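Local coordinates for protein probable porin (Pseudomonas aeruginosa, PDB 2Y0H) that probably acts as an outer-membrane porin of the OprD family, letting small solutes pass through its beta barrel, at residues 243-248 against 266-271. Residues are numbered along the deposited sequence; the frame is centred on the assembly and turned at random.
With C8E ((hydroxyethyloxy)tri(ethyloxy)octane), chain M.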
ATOM      1  N   VAL A 243       9.812 -16.426  13.429  1.00 28.14           N
ATOM      2  CA  VAL A 243       9.245 -15.136  13.079  1.00 29.01           C
ATOM      3  C   VAL A 243       8.822 -14.468  14.394  1.00 29.67           C
ATOM      4  O   VAL A 243       7.975 -14.996  15.103  1.00 30.09           O
ATOM      5  CB  VAL A 243       8.020 -15.298  12.141  1.00 30.25           C
ATOM      6  CG1 VAL A 243       7.379 -13.938  11.845  1.00 31.86           C
ATOM      7  CG2 VAL A 243       8.408 -16.015  10.840  1.00 24.03           C
ATOM      8  N   ASP A 244       9.432 -13.333  14.731  1.00 28.15           N
ATOM      9  CA  ASP A 244       9.187 -12.684  16.030  1.00 31.99           C
ATOM     10  C   ASP A 244       9.130 -11.166  15.892  1.00 26.34           C
ATOM     11  O   ASP A 244      10.156 -10.507  15.879  1.00 31.01           O
ATOM     12  CB  ASP A 244      10.269 -13.081  17.050  1.00 31.22           C
ATOM     13  CG  ASP A 244      10.146 -12.324  18.381  1.00 31.66           C
ATOM     14  OD1 ASP A 244       9.018 -12.114  18.869  1.00 33.67           O
ATOM     15  OD2 ASP A 244      11.187 -11.937  18.945  1.00 33.37           O
ATOM     16  N   ASN A 245       7.927 -10.620  15.786  1.00 24.88           N
ATOM     17  CA  ASN A 245       7.747  -9.178  15.662  1.00 27.80           C
ATOM     18  C   ASN A 245       6.396  -8.736  16.174  1.00 29.40           C
ATOM     19  O   ASN A 245       5.357  -9.300  15.827  1.00 24.70           O
ATOM     20  CB  ASN A 245       7.875  -8.722  14.207  1.00 28.86           C
ATOM     21  CG  ASN A 245       7.675  -7.211  14.032  1.00 27.69           C
ATOM     22  OD1 ASN A 245       6.546  -6.716  13.945  1.00 25.35           O
ATOM     23  ND2 ASN A 245       8.773  -6.487  13.949  1.00 25.88           N
ATOM     24  N   ARG A 246       6.420  -7.723  17.020  1.00 31.30           N
ATOM     25  CA  ARG A 246       5.215  -6.994  17.310  1.00 31.67           C
ATOM     26  C   ARG A 246       5.491  -5.610  16.772  1.00 29.90           C
ATOM     27  O   ARG A 246       6.627  -5.118  16.831  1.00 27.13           O
ATOM     28  CB  ARG A 246       4.888  -7.032  18.806  1.00 35.64           C
ATOM     29  CG  ARG A 246       4.826  -8.478  19.332  1.00 42.13           C
ATOM     30  CD  ARG A 246       4.214  -8.606  20.711  1.00 50.22           C
ATOM     31  NE  ARG A 246       4.846  -7.741  21.705  1.00 65.22           N
ATOM     32  CZ  ARG A 246       5.970  -8.035  22.355  1.00 63.64           C
ATOM     33  NH1 ARG A 246       6.604  -9.173  22.103  1.00 63.37           N
ATOM     34  NH2 ARG A 246       6.459  -7.181  23.250  1.00 58.89           N
ATOM     35  N   ASN A 247       4.452  -5.013  16.202  1.00 28.52           N
ATOM     36  CA  ASN A 247       4.552  -3.738  15.517  1.00 29.06           C
ATOM     37  C   ASN A 247       3.477  -2.812  16.084  1.00 30.89           C
ATOM     38  O   ASN A 247       2.286  -3.069  15.881  1.00 29.08           O
ATOM     39  CB  ASN A 247       4.357  -3.964  14.007  1.00 29.19           C
ATOM     40  CG  ASN A 247       4.215  -2.658  13.215  1.00 30.00           C
ATOM     41  OD1 ASN A 247       4.116  -1.568  13.787  1.00 27.57           O
ATOM     42  ND2 ASN A 247       4.203  -2.776  11.887  1.00 29.22           N
ATOM     43  N   LEU A 248       3.899  -1.776  16.821  1.00 29.62           N
ATOM     44  CA  LEU A 248       2.993  -0.743  17.356  1.00 28.79           C
ATOM     45  C   LEU A 248       3.222   0.579  16.624  1.00 28.20           C
ATOM     46  O   LEU A 248       4.317   1.140  16.663  1.00 29.35           O
ATOM     47  CB  LEU A 248       3.240  -0.496  18.844  1.00 31.51           C
ATOM     48  CG  LEU A 248       2.981  -1.579  19.892  1.00 38.17           C
ATOM     49  CD1 LEU A 248       3.470  -2.934  19.435  1.00 40.91           C
ATOM     50  CD2 LEU A 248       3.667  -1.187  21.194  1.00 43.68           C
ATOM     51  N   GLN A 266       6.168   4.805  15.798  1.00 26.06           N
ATOM     52  CA  GLN A 266       6.220   3.433  15.309  1.00 28.61           C
ATOM     53  C   GLN A 266       7.321   2.710  16.069  1.00 27.97           C
ATOM     54  O   GLN A 266       8.402   3.263  16.296  1.00 29.69           O
ATOM     55  CB  GLN A 266       6.513   3.430  13.801  1.00 25.39           C
ATOM     56  CG  GLN A 266       6.476   2.069  13.098  1.00 24.16           C
ATOM     57  CD  GLN A 266       6.221   2.223  11.603  1.00 30.93           C
ATOM     58  OE1 GLN A 266       5.119   2.623  11.191  1.00 28.35           O
ATOM     59  NE2 GLN A 266       7.245   1.947  10.781  1.00 27.49           N
ATOM     60  N   LYS A 267       7.052   1.471  16.444  1.00 29.29           N
ATOM     61  CA  LYS A 267       7.983   0.717  17.260  1.00 33.32           C
ATOM     62  C   LYS A 267       7.983  -0.779  16.885  1.00 30.89           C
ATOM     63  O   LYS A 267       6.961  -1.449  16.969  1.00 32.72           O
ATOM     64  CB  LYS A 267       7.613   0.932  18.727  1.00 32.99           C
ATOM     65  CG  LYS A 267       8.524   0.285  19.740  1.00 44.20           C
ATOM     66  CD  LYS A 267       8.109   0.684  21.169  1.00 51.31           C
ATOM     67  CE  LYS A 267       8.224   2.207  21.415  1.00 59.71           C
ATOM     68  NZ  LYS A 267       7.144   3.050  20.780  1.00 55.81           N
ATOM     69  N   MET A 268       9.132  -1.275  16.445  1.00 27.92           N
ATOM     70  CA  MET A 268       9.334  -2.706  16.201  1.00 31.44           C
ATOM     71  C   MET A 268       9.832  -3.365  17.487  1.00 31.46           C
ATOM     72  O   MET A 268      10.774  -2.885  18.121  1.00 31.47           O
ATOM     73  CB  MET A 268      10.367  -2.940  15.089  1.00 25.38           C
ATOM     74  CG  MET A 268      10.050  -2.274  13.751  1.00 26.31           C
ATOM     75  SD  MET A 268       8.527  -2.927  12.993  1.00 29.46           S
ATOM     76  CE  MET A 268       7.449  -1.503  13.208  1.00 27.10           C
ATOM     77  N   ILE A 269       9.195  -4.466  17.865  1.00 32.92           N
ATOM     78  CA  ILE A 269       9.583  -5.218  19.049  1.00 28.88           C
ATOM     79  C   ILE A 269       9.806  -6.669  18.678  1.00 34.22           C
ATOM     80  O   ILE A 269       8.983  -7.276  17.975  1.00 29.18           O
ATOM     81  CB  ILE A 269       8.491  -5.145  20.111  1.00 35.46           C
ATOM     82  CG1 ILE A 269       8.186  -3.672  20.438  1.00 34.02           C
ATOM     83  CG2 ILE A 269       8.901  -5.935  21.347  1.00 37.92           C
ATOM     84  CD1 ILE A 269       6.827  -3.436  21.072  1.00 38.04           C
ATOM     85  N   GLY A 270      10.911  -7.229  19.165  1.00 33.38           N
ATOM     86  CA  GLY A 270      11.275  -8.609  18.879  1.00 31.91           C
ATOM     87  C   GLY A 270      12.524  -8.609  18.026  1.00 32.12           C
ATOM     88  O   GLY A 270      13.075  -7.551  17.731  1.00 32.47           O
ATOM     89  N   ASN A 271      13.001  -9.771  17.607  1.00 34.19           N
ATOM     90  CA  ASN A 271      14.251  -9.719  16.850  1.00 36.59           C
ATOM     91  C   ASN A 271      14.106  -9.581  15.330  1.00 34.38           C
ATOM     92  O   ASN A 271      15.105  -9.377  14.640  1.00 32.15           O
ATOM     93  CB  ASN A 271      15.206 -10.857  17.226  1.00 45.87           C
ATOM     94  CG  ASN A 271      14.927 -12.103  16.463  1.00 46.46           C
ATOM     95  OD1 ASN A 271      13.784 -12.561  16.423  1.00 49.55           O
ATOM     96  ND2 ASN A 271      15.955 -12.655  15.817  1.00 40.16           N
TER
HETATM   97  C1  C8E M1401       3.069   3.210  19.964  1.00 43.96           C
HETATM   98  C2  C8E M1401       1.945   3.077  18.933  1.00 39.61           C
HETATM   99  C3  C8E M1401       0.576   3.160  19.607  1.00 43.20           C
HETATM  100  C4  C8E M1401       0.048   1.769  19.958  1.00 42.34           C
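R246 and L248 pair with I269 and K267 at the open end of an antiparallel beta hairpin, two neighbouring strands in the wall of an 18-stranded porin barrel. Each of these two hydrogen-bonded pairs closes with two backbone bonds; in the first, R246 N reaches I269 O and I269 N reaches R246 O, both at 2.8 Å. I269 O also accepts a CA-H contact from N245. Between the pairs, N247 faces M268 as a non-hydrogen-bonded pair, and the backbones of these two residues bond instead to F230 on strand 221-234 and to E299, just before strand 300-309.

On the face bearing R246, L248, K267 and I269, branched I269 serves two neighbours at once: its CD1 lies 3.8 Å from L248 CD1, while CG2, anti to the backbone N, sits over one face of the R246 guanidinium, 3.3 Å from NH2. Such a flat cation can accept a methyl on its face while its N-H groups point outward in its plane. A C8E detergent molecule lies against L248, its C2 3.8 Å from L248 CB, consistent with a lipid-facing surface.

On the other face, flexible M268 folds between two buried asparagines. Its CE lies against the N247 amide, 3.4 Å from OD1, an oxygen that N249 ND2 hydrogen-bonds. Its SD receives a weak hydrogen bond from N245 ND2, whose stronger partner is D272 O.

The second strand ends at I269, and G270 follows with phi 113°; glycine, having no CB, suits this backbone, where a CB position would press on I269 O and on D244 O. Here acidic D244 reaches across: its CG is anti to the backbone N (chi1 174°), and N271 N donates to OD2 at 3.1 Å from above the carboxylate plane.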